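Local structure of regulator of polyketide synthase expression (Bifidobacterium adolescentis, 3ONQ) at residues A73-V78 with E84-G89; G92-A97 with F145-A150; P128-S131 with S137-L140; L165-A170 with D246-T251; V202-K207 with E213-E218. The protein probably acts as a transcriptional regulator that binds DNA through its C-terminal PucR-type helix-turn-helix domain, although its function has not been established. All coordinates share one frame; numbering follows the deposited sequence.

Contact 1 of 5, residues A73-V78 with E84-G89; sequences AIRKAV and EHVVIG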
# COMPACT_ATOMS: atom_id res chain seq x y z
N ALA B 73 31.81 -1.09 17.89
CA ALA B 73 32.47 -0.27 16.89
C ALA B 73 31.47 0.61 16.13
O ALA B 73 31.70 1.79 15.96
CB ALA B 73 33.25 -1.14 15.94
N ILE B 74 30.37 0.02 15.67
CA ILE B 74 29.38 0.77 14.90
C ILE B 74 28.66 1.83 15.74
O ILE B 74 28.49 2.97 15.30
CB ILE B 74 28.33 -0.17 14.26
CG1 ILE B 74 28.99 -1.15 13.30
CG2 ILE B 74 27.26 0.65 13.54
CD1 ILE B 74 28.00 -2.12 12.66
N ARG B 75 28.24 1.48 16.95
CA ARG B 75 27.61 2.49 17.79
C ARG B 75 28.56 3.65 18.10
O ARG B 75 28.14 4.81 18.13
CB ARG B 75 27.04 1.88 19.07
CG ARG B 75 25.96 0.84 18.79
CD ARG B 75 25.21 0.40 20.05
NE ARG B 75 24.40 -0.79 19.77
CZ ARG B 75 23.19 -0.75 19.22
NH1 ARG B 75 22.63 0.42 18.92
NH2 ARG B 75 22.54 -1.88 18.98
N LYS B 76 29.84 3.35 18.31
CA LYS B 76 30.82 4.40 18.58
C LYS B 76 31.02 5.30 17.36
O LYS B 76 31.11 6.53 17.47
CB LYS B 76 32.15 3.79 19.01
CG LYS B 76 33.27 4.82 19.12
CD LYS B 76 34.62 4.19 19.42
CE LYS B 76 35.73 5.24 19.41
NZ LYS B 76 35.49 6.32 20.41
N ALA B 77 31.08 4.69 16.18
CA ALA B 77 31.31 5.45 14.97
C ALA B 77 30.14 6.40 14.71
O ALA B 77 30.34 7.56 14.36
CB ALA B 77 31.54 4.53 13.78
N VAL B 78 28.92 5.89 14.88
CA VAL B 78 27.72 6.70 14.71
C VAL B 78 27.74 7.86 15.71
O VAL B 78 27.47 9.01 15.35
CB VAL B 78 26.44 5.85 14.85
CG1 VAL B 78 25.20 6.72 15.09
CG2 VAL B 78 26.26 4.96 13.63
N GLU B 84 22.64 9.54 16.88
CA GLU B 84 22.22 8.91 18.13
C GLU B 84 21.30 7.72 17.96
O GLU B 84 20.82 7.15 18.94
CB GLU B 84 21.58 9.94 19.05
CG GLU B 84 20.78 11.01 18.35
CD GLU B 84 20.43 12.14 19.29
OE1 GLU B 84 20.54 11.93 20.52
OE2 GLU B 84 20.06 13.23 18.81
N HIS B 85 21.04 7.33 16.71
CA HIS B 85 20.19 6.17 16.46
C HIS B 85 20.85 5.24 15.45
O HIS B 85 21.20 5.67 14.35
CB HIS B 85 18.83 6.60 15.94
CG HIS B 85 18.17 7.64 16.80
ND1 HIS B 85 17.88 7.43 18.13
CD2 HIS B 85 17.77 8.91 16.51
CE1 HIS B 85 17.32 8.52 18.63
NE2 HIS B 85 17.24 9.43 17.67
N VAL B 86 21.02 3.99 15.85
CA VAL B 86 21.36 2.94 14.92
C VAL B 86 20.76 1.61 15.41
O VAL B 86 21.03 1.16 16.53
CB VAL B 86 22.89 2.85 14.67
CG1 VAL B 86 23.63 2.60 15.95
CG2 VAL B 86 23.22 1.77 13.63
N VAL B 87 19.89 1.03 14.59
CA VAL B 87 19.29 -0.27 14.88
C VAL B 87 20.16 -1.36 14.32
O VAL B 87 20.43 -1.39 13.11
CB VAL B 87 17.88 -0.38 14.27
CG1 VAL B 87 17.37 -1.82 14.37
CG2 VAL B 87 16.93 0.60 14.98
N ILE B 88 20.61 -2.26 15.19
CA ILE B 88 21.54 -3.31 14.80
C ILE B 88 20.92 -4.67 15.06
O ILE B 88 20.28 -4.87 16.08
CB ILE B 88 22.86 -3.19 15.59
CG1 ILE B 88 23.49 -1.82 15.35
CG2 ILE B 88 23.83 -4.33 15.22
CD1 ILE B 88 24.86 -1.65 15.97
N GLY B 89 21.11 -5.59 14.12
CA GLY B 89 20.58 -6.93 14.27
C GLY B 89 21.37 -7.94 13.46
O GLY B 89 22.17 -7.57 12.60

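Contact 2 of 5, residues G92-A97 with F145-A150; sequences GTFLLA and FSLQAA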
# COMPACT_ATOMS: atom_id res chain seq x y z
N GLY B 92 21.54 -14.70 10.05
CA GLY B 92 22.50 -15.73 9.70
C GLY B 92 23.86 -15.31 10.24
O GLY B 92 23.98 -14.94 11.41
N THR B 93 24.87 -15.36 9.39
CA THR B 93 26.20 -14.92 9.77
C THR B 93 26.38 -13.39 9.64
O THR B 93 27.41 -12.85 10.04
CB THR B 93 27.24 -15.54 8.84
OG1 THR B 93 26.91 -15.20 7.49
CG2 THR B 93 27.24 -17.05 8.98
N PHE B 94 25.38 -12.71 9.08
CA PHE B 94 25.50 -11.27 8.80
C PHE B 94 25.07 -10.39 9.98
O PHE B 94 24.14 -10.73 10.70
CB PHE B 94 24.66 -10.88 7.59
CG PHE B 94 24.94 -11.69 6.37
CD1 PHE B 94 26.23 -11.77 5.86
CD2 PHE B 94 23.92 -12.36 5.72
CE1 PHE B 94 26.49 -12.52 4.74
CE2 PHE B 94 24.18 -13.11 4.59
CZ PHE B 94 25.46 -13.19 4.11
N LEU B 95 25.76 -9.27 10.16
CA LEU B 95 25.29 -8.20 11.03
C LEU B 95 24.81 -7.06 10.14
O LEU B 95 25.52 -6.64 9.24
CB LEU B 95 26.42 -7.71 11.95
CG LEU B 95 26.08 -6.61 12.95
CD1 LEU B 95 26.89 -6.77 14.21
CD2 LEU B 95 26.29 -5.21 12.35
N LEU B 96 23.58 -6.59 10.38
CA LEU B 96 23.03 -5.47 9.63
C LEU B 96 22.81 -4.31 10.58
O LEU B 96 22.34 -4.50 11.69
CB LEU B 96 21.71 -5.83 8.94
CG LEU B 96 21.73 -6.58 7.61
CD1 LEU B 96 22.59 -7.82 7.70
CD2 LEU B 96 20.32 -6.94 7.17
N ALA B 97 23.14 -3.11 10.12
CA ALA B 97 22.98 -1.90 10.91
C ALA B 97 22.23 -0.86 10.10
O ALA B 97 22.64 -0.53 8.98
CB ALA B 97 24.34 -1.35 11.34
N PHE B 145 19.19 -9.06 1.00
CA PHE B 145 19.21 -9.76 -0.28
C PHE B 145 20.54 -9.59 -1.05
O PHE B 145 20.99 -10.53 -1.70
CB PHE B 145 18.05 -9.32 -1.17
CG PHE B 145 16.74 -9.97 -0.84
CD1 PHE B 145 16.55 -11.33 -1.05
CD2 PHE B 145 15.67 -9.21 -0.37
CE1 PHE B 145 15.32 -11.93 -0.78
CE2 PHE B 145 14.45 -9.80 -0.09
CZ PHE B 145 14.27 -11.16 -0.29
N SER B 146 21.14 -8.41 -0.97
CA SER B 146 22.43 -8.17 -1.63
C SER B 146 23.51 -9.07 -1.04
O SER B 146 24.31 -9.64 -1.77
CB SER B 146 22.88 -6.69 -1.53
OG SER B 146 22.09 -5.86 -2.36
N LEU B 147 23.51 -9.21 0.28
CA LEU B 147 24.53 -10.02 0.93
C LEU B 147 24.32 -11.49 0.58
O LEU B 147 25.29 -12.20 0.36
CB LEU B 147 24.51 -9.81 2.46
CG LEU B 147 25.00 -8.44 2.94
CD1 LEU B 147 24.67 -8.20 4.43
CD2 LEU B 147 26.51 -8.24 2.70
N GLN B 148 23.07 -11.94 0.52
CA GLN B 148 22.77 -13.31 0.11
C GLN B 148 23.11 -13.56 -1.38
O GLN B 148 23.42 -14.68 -1.77
CB GLN B 148 21.30 -13.65 0.37
CG GLN B 148 20.93 -13.71 1.85
CD GLN B 148 19.52 -14.21 2.08
OE1 GLN B 148 18.57 -13.78 1.42
NE2 GLN B 148 19.37 -15.14 3.04
N ALA B 149 23.04 -12.51 -2.18
CA ALA B 149 23.29 -12.60 -3.62
C ALA B 149 24.79 -12.54 -3.96
O ALA B 149 25.23 -13.09 -4.97
CB ALA B 149 22.52 -11.47 -4.34
N ALA B 150 25.55 -11.86 -3.12
CA ALA B 150 26.97 -11.58 -3.38
C ALA B 150 27.81 -12.77 -3.86
O ALA B 150 28.70 -12.59 -4.68
CB ALA B 150 27.62 -10.93 -2.16

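Contact 3 of 5, residues P128-S131 with S137-L140; sequences PVRS and SHAL. With SO4 (sulfate ion), chain P; SO4 (sulfate ion), chain O.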
# COMPACT_ATOMS: atom_id res chain seq x y z
N PRO B 128 21.42 2.67 -0.39
CA PRO B 128 21.08 4.07 -0.63
C PRO B 128 20.36 4.67 0.58
O PRO B 128 19.92 3.94 1.48
CB PRO B 128 20.12 4.01 -1.82
CG PRO B 128 20.32 2.66 -2.43
CD PRO B 128 20.69 1.76 -1.30
N VAL B 129 20.24 5.99 0.61
CA VAL B 129 19.45 6.66 1.65
C VAL B 129 17.97 6.40 1.37
O VAL B 129 17.54 6.39 0.22
CB VAL B 129 19.72 8.18 1.68
CG1 VAL B 129 18.84 8.87 2.74
CG2 VAL B 129 21.17 8.45 1.98
N ARG B 130 17.20 6.14 2.43
CA ARG B 130 15.77 5.91 2.30
C ARG B 130 15.06 6.70 3.40
O ARG B 130 15.70 7.13 4.36
CB ARG B 130 15.44 4.42 2.40
CG ARG B 130 16.24 3.53 1.45
CD ARG B 130 15.40 3.08 0.27
NE ARG B 130 16.13 2.22 -0.66
CZ ARG B 130 16.22 2.46 -1.96
NH1 ARG B 130 15.62 3.54 -2.47
NH2 ARG B 130 16.89 1.64 -2.76
N SER B 131 13.75 6.91 3.27
CA SER B 131 13.03 7.74 4.23
C SER B 131 11.92 7.01 4.97
O SER B 131 11.19 6.19 4.39
CB SER B 131 12.47 8.99 3.55
OG SER B 131 11.57 8.63 2.53
N SER B 137 12.70 -0.33 6.22
CA SER B 137 12.45 -1.73 5.86
C SER B 137 13.09 -2.04 4.50
O SER B 137 13.71 -3.09 4.33
CB SER B 137 10.95 -2.01 5.80
OG SER B 137 10.70 -3.36 5.43
N HIS B 138 12.94 -1.12 3.56
CA HIS B 138 13.57 -1.23 2.25
C HIS B 138 15.10 -1.35 2.36
O HIS B 138 15.72 -2.23 1.74
CB HIS B 138 13.20 -0.02 1.39
CG HIS B 138 13.60 -0.15 -0.05
ND1 HIS B 138 13.18 0.72 -1.03
CD2 HIS B 138 14.39 -1.06 -0.67
CE1 HIS B 138 13.68 0.35 -2.19
NE2 HIS B 138 14.42 -0.73 -2.00
N ALA B 139 15.72 -0.46 3.13
CA ALA B 139 17.17 -0.46 3.30
C ALA B 139 17.67 -1.77 3.89
O ALA B 139 18.65 -2.36 3.41
CB ALA B 139 17.62 0.73 4.19
N LEU B 140 17.01 -2.24 4.93
CA LEU B 140 17.42 -3.51 5.54
C LEU B 140 17.23 -4.71 4.60
O LEU B 140 18.07 -5.60 4.55
CB LEU B 140 16.70 -3.72 6.87
CG LEU B 140 17.23 -2.82 7.99
CD1 LEU B 140 16.32 -2.84 9.23
CD2 LEU B 140 18.63 -3.26 8.37
S SO4 P . 12.68 6.16 -0.49
O1 SO4 P . 13.70 5.55 -1.35
O2 SO4 P . 13.02 7.56 -0.26
O3 SO4 P . 11.38 6.08 -1.15
O4 SO4 P . 12.62 5.46 0.79
S SO4 O . 14.31 3.78 -6.73
O1 SO4 O . 15.75 3.94 -6.94
O2 SO4 O . 13.65 5.07 -6.86
O3 SO4 O . 13.75 2.87 -7.73
O4 SO4 O . 14.08 3.25 -5.39

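Contact 4 of 5, residues L165-A170 with D246-T251; sequences LLPERA and DAYVLT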
# COMPACT_ATOMS: atom_id res chain seq x y z
N LEU B 165 23.53 -5.99 -7.56
CA LEU B 165 23.06 -7.37 -7.59
C LEU B 165 21.60 -7.62 -8.00
O LEU B 165 20.99 -8.56 -7.53
CB LEU B 165 23.36 -8.04 -6.26
CG LEU B 165 24.85 -8.32 -6.10
CD1 LEU B 165 25.26 -8.24 -4.67
CD2 LEU B 165 25.20 -9.66 -6.69
N LEU B 166 21.04 -6.78 -8.85
CA LEU B 166 19.61 -6.85 -9.18
C LEU B 166 19.14 -8.24 -9.62
O LEU B 166 18.19 -8.79 -9.06
CB LEU B 166 19.22 -5.80 -10.22
CG LEU B 166 19.14 -4.37 -9.69
CD1 LEU B 166 18.67 -3.41 -10.77
CD2 LEU B 166 18.18 -4.35 -8.52
N PRO B 167 19.79 -8.81 -10.65
CA PRO B 167 19.24 -10.08 -11.12
C PRO B 167 19.32 -11.20 -10.07
O PRO B 167 18.35 -11.94 -9.89
CB PRO B 167 20.06 -10.41 -12.38
CG PRO B 167 21.20 -9.43 -12.41
CD PRO B 167 20.91 -8.30 -11.47
N GLU B 168 20.46 -11.33 -9.39
CA GLU B 168 20.58 -12.36 -8.37
C GLU B 168 19.55 -12.14 -7.24
O GLU B 168 18.95 -13.09 -6.72
CB GLU B 168 22.00 -12.41 -7.81
CG GLU B 168 23.04 -12.85 -8.82
CD GLU B 168 23.44 -11.75 -9.80
OE1 GLU B 168 23.06 -10.58 -9.61
OE2 GLU B 168 24.16 -12.08 -10.76
N ARG B 169 19.34 -10.87 -6.87
CA ARG B 169 18.33 -10.55 -5.88
C ARG B 169 16.95 -10.94 -6.38
O ARG B 169 16.16 -11.53 -5.64
CB ARG B 169 18.36 -9.05 -5.53
CG ARG B 169 19.56 -8.67 -4.66
CD ARG B 169 19.72 -7.15 -4.59
NE ARG B 169 18.46 -6.50 -4.21
CZ ARG B 169 18.25 -5.19 -4.29
NH1 ARG B 169 19.23 -4.39 -4.71
NH2 ARG B 169 17.07 -4.68 -3.95
N ALA B 170 16.66 -10.62 -7.63
CA ALA B 170 15.38 -11.01 -8.22
C ALA B 170 15.21 -12.53 -8.20
O ALA B 170 14.13 -13.04 -7.87
CB ALA B 170 15.23 -10.44 -9.62
N ASP B 246 26.95 -6.34 -17.44
CA ASP B 246 25.79 -5.48 -17.67
C ASP B 246 24.80 -6.13 -18.62
O ASP B 246 23.58 -5.98 -18.46
CB ASP B 246 26.20 -4.11 -18.24
CG ASP B 246 27.02 -3.29 -17.26
OD1 ASP B 246 27.53 -3.85 -16.27
OD2 ASP B 246 27.14 -2.07 -17.49
N ALA B 247 25.32 -6.84 -19.62
CA ALA B 247 24.47 -7.50 -20.61
C ALA B 247 23.59 -8.55 -19.92
O ALA B 247 22.42 -8.73 -20.27
CB ALA B 247 25.32 -8.14 -21.73
N TYR B 248 24.15 -9.25 -18.95
CA TYR B 248 23.36 -10.19 -18.16
C TYR B 248 22.26 -9.46 -17.38
O TYR B 248 21.12 -9.91 -17.34
CB TYR B 248 24.27 -10.99 -17.23
CG TYR B 248 23.50 -11.82 -16.23
CD1 TYR B 248 22.78 -12.93 -16.63
CD2 TYR B 248 23.49 -11.48 -14.89
CE1 TYR B 248 22.07 -13.68 -15.71
CE2 TYR B 248 22.80 -12.22 -13.97
CZ TYR B 248 22.09 -13.32 -14.38
OH TYR B 248 21.39 -14.05 -13.45
N VAL B 249 22.59 -8.32 -16.77
CA VAL B 249 21.58 -7.49 -16.11
C VAL B 249 20.48 -7.04 -17.09
O VAL B 249 19.29 -7.18 -16.82
CB VAL B 249 22.21 -6.25 -15.42
CG1 VAL B 249 21.13 -5.37 -14.79
CG2 VAL B 249 23.24 -6.68 -14.36
N LEU B 250 20.88 -6.53 -18.24
CA LEU B 250 19.90 -6.06 -19.22
C LEU B 250 18.99 -7.20 -19.70
O LEU B 250 17.76 -7.04 -19.79
CB LEU B 250 20.61 -5.39 -20.39
CG LEU B 250 21.23 -4.02 -20.10
CD1 LEU B 250 22.29 -3.67 -21.13
CD2 LEU B 250 20.16 -2.94 -20.04
N THR B 251 19.58 -8.35 -19.98
CA THR B 251 18.84 -9.52 -20.43
C THR B 251 17.77 -9.86 -19.38
O THR B 251 16.62 -10.14 -19.72
CB THR B 251 19.79 -10.72 -20.65
OG1 THR B 251 20.78 -10.37 -21.62
CG2 THR B 251 19.03 -11.97 -21.13

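Contact 5 of 5, residues V202-K207 with E213-E218; sequences VSTFLK and ENTAKE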
# COMPACT_ATOMS: atom_id res chain seq x y z
N VAL B 202 19.07 -2.76 -28.36
CA VAL B 202 19.63 -3.50 -27.23
C VAL B 202 19.11 -4.94 -27.24
O VAL B 202 19.86 -5.90 -27.08
CB VAL B 202 19.22 -2.83 -25.89
CG1 VAL B 202 19.59 -3.71 -24.71
CG2 VAL B 202 19.86 -1.45 -25.77
N SER B 203 17.80 -5.09 -27.42
CA SER B 203 17.20 -6.41 -27.42
C SER B 203 17.84 -7.27 -28.51
O SER B 203 18.20 -8.43 -28.29
CB SER B 203 15.71 -6.29 -27.69
OG SER B 203 15.12 -7.57 -27.76
N THR B 204 17.96 -6.70 -29.70
CA THR B 204 18.49 -7.44 -30.83
C THR B 204 19.96 -7.76 -30.60
O THR B 204 20.41 -8.85 -30.90
CB THR B 204 18.36 -6.63 -32.14
OG1 THR B 204 16.98 -6.30 -32.37
CG2 THR B 204 18.87 -7.44 -33.31
N PHE B 205 20.69 -6.83 -30.02
CA PHE B 205 22.11 -7.02 -29.77
C PHE B 205 22.34 -8.19 -28.83
O PHE B 205 23.19 -9.02 -29.08
CB PHE B 205 22.68 -5.74 -29.18
CG PHE B 205 24.14 -5.81 -28.83
CD1 PHE B 205 25.10 -5.71 -29.80
CD2 PHE B 205 24.54 -5.94 -27.52
CE1 PHE B 205 26.43 -5.76 -29.47
CE2 PHE B 205 25.86 -5.98 -27.19
CZ PHE B 205 26.81 -5.89 -28.17
N LEU B 206 21.57 -8.26 -27.76
CA LEU B 206 21.67 -9.34 -26.79
C LEU B 206 21.29 -10.69 -27.37
O LEU B 206 21.95 -11.68 -27.13
CB LEU B 206 20.82 -9.04 -25.56
CG LEU B 206 21.27 -7.86 -24.70
CD1 LEU B 206 20.25 -7.54 -23.65
CD2 LEU B 206 22.62 -8.07 -24.08
N LYS B 207 20.24 -10.70 -28.17
CA LYS B 207 19.72 -11.90 -28.79
C LYS B 207 20.74 -12.50 -29.73
O LYS B 207 20.87 -13.71 -29.83
CB LYS B 207 18.44 -11.57 -29.56
CG LYS B 207 17.85 -12.73 -30.31
CD LYS B 207 16.55 -12.34 -30.98
CE LYS B 207 16.04 -13.45 -31.87
NZ LYS B 207 14.65 -13.20 -32.35
N GLU B 213 28.16 -6.52 -35.53
CA GLU B 213 27.95 -6.82 -36.94
C GLU B 213 26.61 -7.50 -37.17
O GLU B 213 25.88 -7.12 -38.08
CB GLU B 213 29.08 -7.68 -37.52
CG GLU B 213 30.33 -6.89 -37.84
CD GLU B 213 30.03 -5.70 -38.74
OE1 GLU B 213 30.56 -4.60 -38.46
OE2 GLU B 213 29.25 -5.87 -39.71
N ASN B 214 26.31 -8.52 -36.36
CA ASN B 214 25.07 -9.26 -36.54
C ASN B 214 23.86 -8.40 -36.23
O ASN B 214 22.80 -8.58 -36.82
CB ASN B 214 25.04 -10.53 -35.70
CG ASN B 214 26.12 -11.52 -36.10
OD1 ASN B 214 26.73 -11.40 -37.17
ND2 ASN B 214 26.37 -12.51 -35.24
N THR B 215 24.03 -7.45 -35.31
CA THR B 215 22.94 -6.55 -34.94
C THR B 215 22.69 -5.59 -36.10
O THR B 215 21.57 -5.46 -36.56
CB THR B 215 23.25 -5.79 -33.62
OG1 THR B 215 23.46 -6.72 -32.55
CG2 THR B 215 22.10 -4.87 -33.24
N ALA B 216 23.76 -4.94 -36.57
CA ALA B 216 23.70 -4.12 -37.79
C ALA B 216 23.02 -4.84 -38.95
O ALA B 216 22.15 -4.29 -39.61
CB ALA B 216 25.10 -3.67 -38.21
N LYS B 217 23.42 -6.08 -39.19
CA LYS B 217 22.87 -6.88 -40.27
C LYS B 217 21.36 -7.12 -40.09
O LYS B 217 20.58 -6.94 -41.02
CB LYS B 217 23.62 -8.20 -40.37
CG LYS B 217 23.00 -9.23 -41.30
CD LYS B 217 23.86 -10.51 -41.31
CE LYS B 217 23.29 -11.60 -42.22
NZ LYS B 217 21.96 -12.11 -41.77
N GLU B 218 20.98 -7.54 -38.89
CA GLU B 218 19.57 -7.76 -38.54
C GLU B 218 18.71 -6.51 -38.70
O GLU B 218 17.57 -6.59 -39.17
CB GLU B 218 19.46 -8.27 -37.10
CG GLU B 218 18.93 -9.67 -36.98
CD GLU B 218 17.59 -9.85 -37.66
OE1 GLU B 218 16.55 -9.48 -37.07
OE2 GLU B 218 17.57 -10.36 -38.80

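Contact 1 of 5, residues A73-V78 with E84-G89
The guanidinium of R75 carries the end of I88 on one face, with the CD1 methyl 3.7 Å above the plane and over its centre; the two side chains arrive from opposite directions. The V86 carbonyl approaches the same group obliquely. R75 NH1 donates to V86 O at 3.0 Å, and that oxygen lies 30° out of the guanidinium plane. The bond is bent at the hydrogen (131°), yet NH1 sits in the carbonyl plane and close to the line of the C=O (160°). A second flat group, the H85 ring, has CG of its neighbour E84 over one face, toward the rim.

Segment 73-78 of helix 67-80 runs nearly antiparallel to 86-89, part of an edge strand of the mixed sheet within this chain, and packs on one side of the alpha-beta-alpha sandwich. V86 O and I88 N both face the outer edge of that strand. R75, extended from CG to NE, covers this edge together with E25 of helix 21-33, whose OE2 forms a salt bridge with R75 NH2 and accepts a hydrogen bond from I88 N.

Beneath the arginine the contact is apolar. I74 turns CG2 anti to its backbone N and into the angle between the two strand side chains: CG2 lies 4.2 Å from V86 CG2 and 4.1 Å from I88 CD1. Farther along the helix, V78 CG2 rests 4.1 Å from V86 CB. I74 also packs on L95 and A97 of the adjoining strand 94-100.

Contact 2 of 5, residues G92-A97 with F145-A150
L147 sets its CB over one face of the F94 ring, 3.9 Å from the centroid and 11° off the ring normal, a CH-pi contact. This is helix-on-sheet packing in an alpha-beta-alpha sandwich: helix 132-149 covers one side of strand 94-100, while L95, pointing the other way, packs on helix 67-80. Segments 94-97 and 145-149 run roughly antiparallel, with 10.6 Å between their axes.

The tight part is a triangle of F94, L96 and L147, in which L147 slides past both strand side chains in the opposite direction. Its CG stands anti to its carbonyl carbon (chi1 -70°), which sends CD1 toward the sheet. There CD1 lies 3.9 Å from L96 CD1 and 4.0 Å from F94 CG, so a single methyl joins the two strand residues that face the helix.

Toward the start of the strand the packing thins out. T93 is exposed, and its OG1 lies over the other face of the F94 ring, near the rim. Q148 reaches the ring with its aliphatic part alone, CG standing 4.3 Å from F94 CE2 at an oblique angle, and it also touches Y91 of strand 86-91. Replacing F94 with an alanine would probably strip L147 CB of its aromatic cover and open a gap between the helix and the sheet at this more solvent-exposed end. A149, on the far side of the helix, packs on M259 of the second subunit. At the ring's outer end, F94 CZ comes to 3.9 Å from the backbone oxygen L147 O.

Contact 3 of 5, residues P128-S131 with S137-L140
The two backbones are nearest at R130 and A139, with CA atoms 6.6 Å apart, where strand 124-131 has just turned into helix 132-149 and the helix passes back beside the strand it came from.

R130 carries most of the contact, its guanidinium lying flat on the imidazole of H138: the planes are 3° apart and R130 CZ sits 3.3 Å from H138 CE1. NE lies over the middle of the ring, a stack rather than a hydrogen bond. A bend in the arginine chain at chi2 (-104°) folds it down onto the histidine, and R130 CG meets A139 CB at 4.2 Å on the way. P128 CB lies above the opposite guanidinium face, toward its rim.

The polar ends of the guanidinium meet anions. NH2 makes a salt bridge with E142, one turn beyond H138. R130 NH1 donates to O1 of one sulfate (chain P) at 3.0 Å, with the oxygen at the guanidinium edge and in its plane; S131 N holds O4 of the same ion at 3.1 Å, and S131 OG adds a weak bond. A second sulfate (chain O) receives a weak bond from NH1. Both ions probably come from the crystallisation liquor, though they may mark a place that accepts anions; their charge would probably stabilise the arginine cation. H138 also stacks with Y176.

The contact belongs to the beta-alpha-beta unit of strand 124-131, helix 132-149 and strand 160-161. R130 pairs through its backbone with C56, A139 packs on strands 55-61 and 94-100, and L140 packs on helix 21-33.

Contact 4 of 5, residues L165-A170 with D246-T251
P167 rests CG and CB obliquely against the Y248 ring, CG standing 3.6 Å from CE2 of the tyrosine, while the same CG touches V249 CG2 at 3.9 Å. Farther out along the ring, P167 CB is 4.0 Å from Y248 OH. Also at CE2 is the carboxylate of E168: OE2 lies 3.5 Å from Y248 CE2, with the carboxylate plane turned 51° from the ring. The segments 166-170 and 246-251 cross at 45°, and across the contact itself there is no hydrogen bond.

What sets these groups in place lies one shell out. P167 sits in the first turn of helix 166-172, just after L165 at the N-cap, where a proline costs no helical hydrogen bond. E168 bends at chi2 and its OE2 forms a salt bridge with R245, which probably offsets the charge of the buried carboxylate and holds it beside the tyrosine. E168 also packs on A149 of helix 132-149. Y248 holds its ring with CG anti to the backbone N (chi1 170°), toward helix 166-172, and V249 packs on W239.

Y248 also meets Y248 of the second subunit, ring to ring, and packs on T251 of that subunit. A serine in place of Y248 would probably open a gap beside P167 and E168 and, since the second subunit is a copy, remove both rings from the interface.

This is buried helix-helix packing between the sheet-bearing part of the chain and helix 244-261, the last helix of the PucR-type helix-turn-helix region, right at the subunit interface.

Contact 5 of 5, residues V202-K207 with E213-E218
T215 is the first residue of 213-218 to reach across, and it meets F205 where the two helices come nearest, with CA atoms 5.3 Å apart. Its hydroxyl oxygen is set anti to its own carbonyl carbon (chi1 -59°), and from there OG1 bonds back to O of S211, the residue just before helix 212-219. The same oxygen lies against the neighbouring helix, 3.1 Å from F205 CA and 3.4 Å from F205 CD1, approaching the phenyl ring at its edge and near its plane. These are close packing contacts; the hydroxyl's hydrogen bond goes to S211, not across the contact. The methyl branch, T215 CG2, also lies against the first helix, 4.0 Å from F205 N and 4.1 Å from CG2 of T204, whose hydroxyl is tied to its own helix, at L200 O.

One turn on, E218 brings its CB to 3.9 Å from T204 CG2, the two side chains crossing at about a right angle. Its chain bends at chi2, and the carboxylate stays apart from the lysine opposite: E218 OE1 and K207 NZ are 6.3 Å apart, too far for a salt bridge, though their charges may attract weakly.

With threonines T204 and T215 at the crossing and the F205 ring turned aside, the segment axes come to 8.8 Å at 127°. Helices 212-219 and 223-237 are probably the two helices of the helix-turn-helix, with 198-207 packed on the first of them. From helix 223-237, V226 packs on T215 and L230 on F205. On the far side of helix 198-207, L206 lies on A247, L250 and T251 of helix 244-261.

Contacts 1, 2 and 3 all belong to the sheet domain. Contacts 1 and 2 touch through the neighbouring strands 86-91 and 94-100, contacts 2 and 3 share helix 132-149, and contact 3 is nested within the loop closed by contact 2. All three are partly buried; 1 and 3 use arginines at their polar margins, whereas 2 is apolar. Contacts 4 and 5 are buried, have no hydrogen bond across them and rest on close packing; they touch each other, and contact 5 is nested in the loop closed by contact 4. Contact 5 lies far out, its centre about 50 Å from that of contact 1. Contacts 2, 4 and, through K207, 5 reach the second subunit.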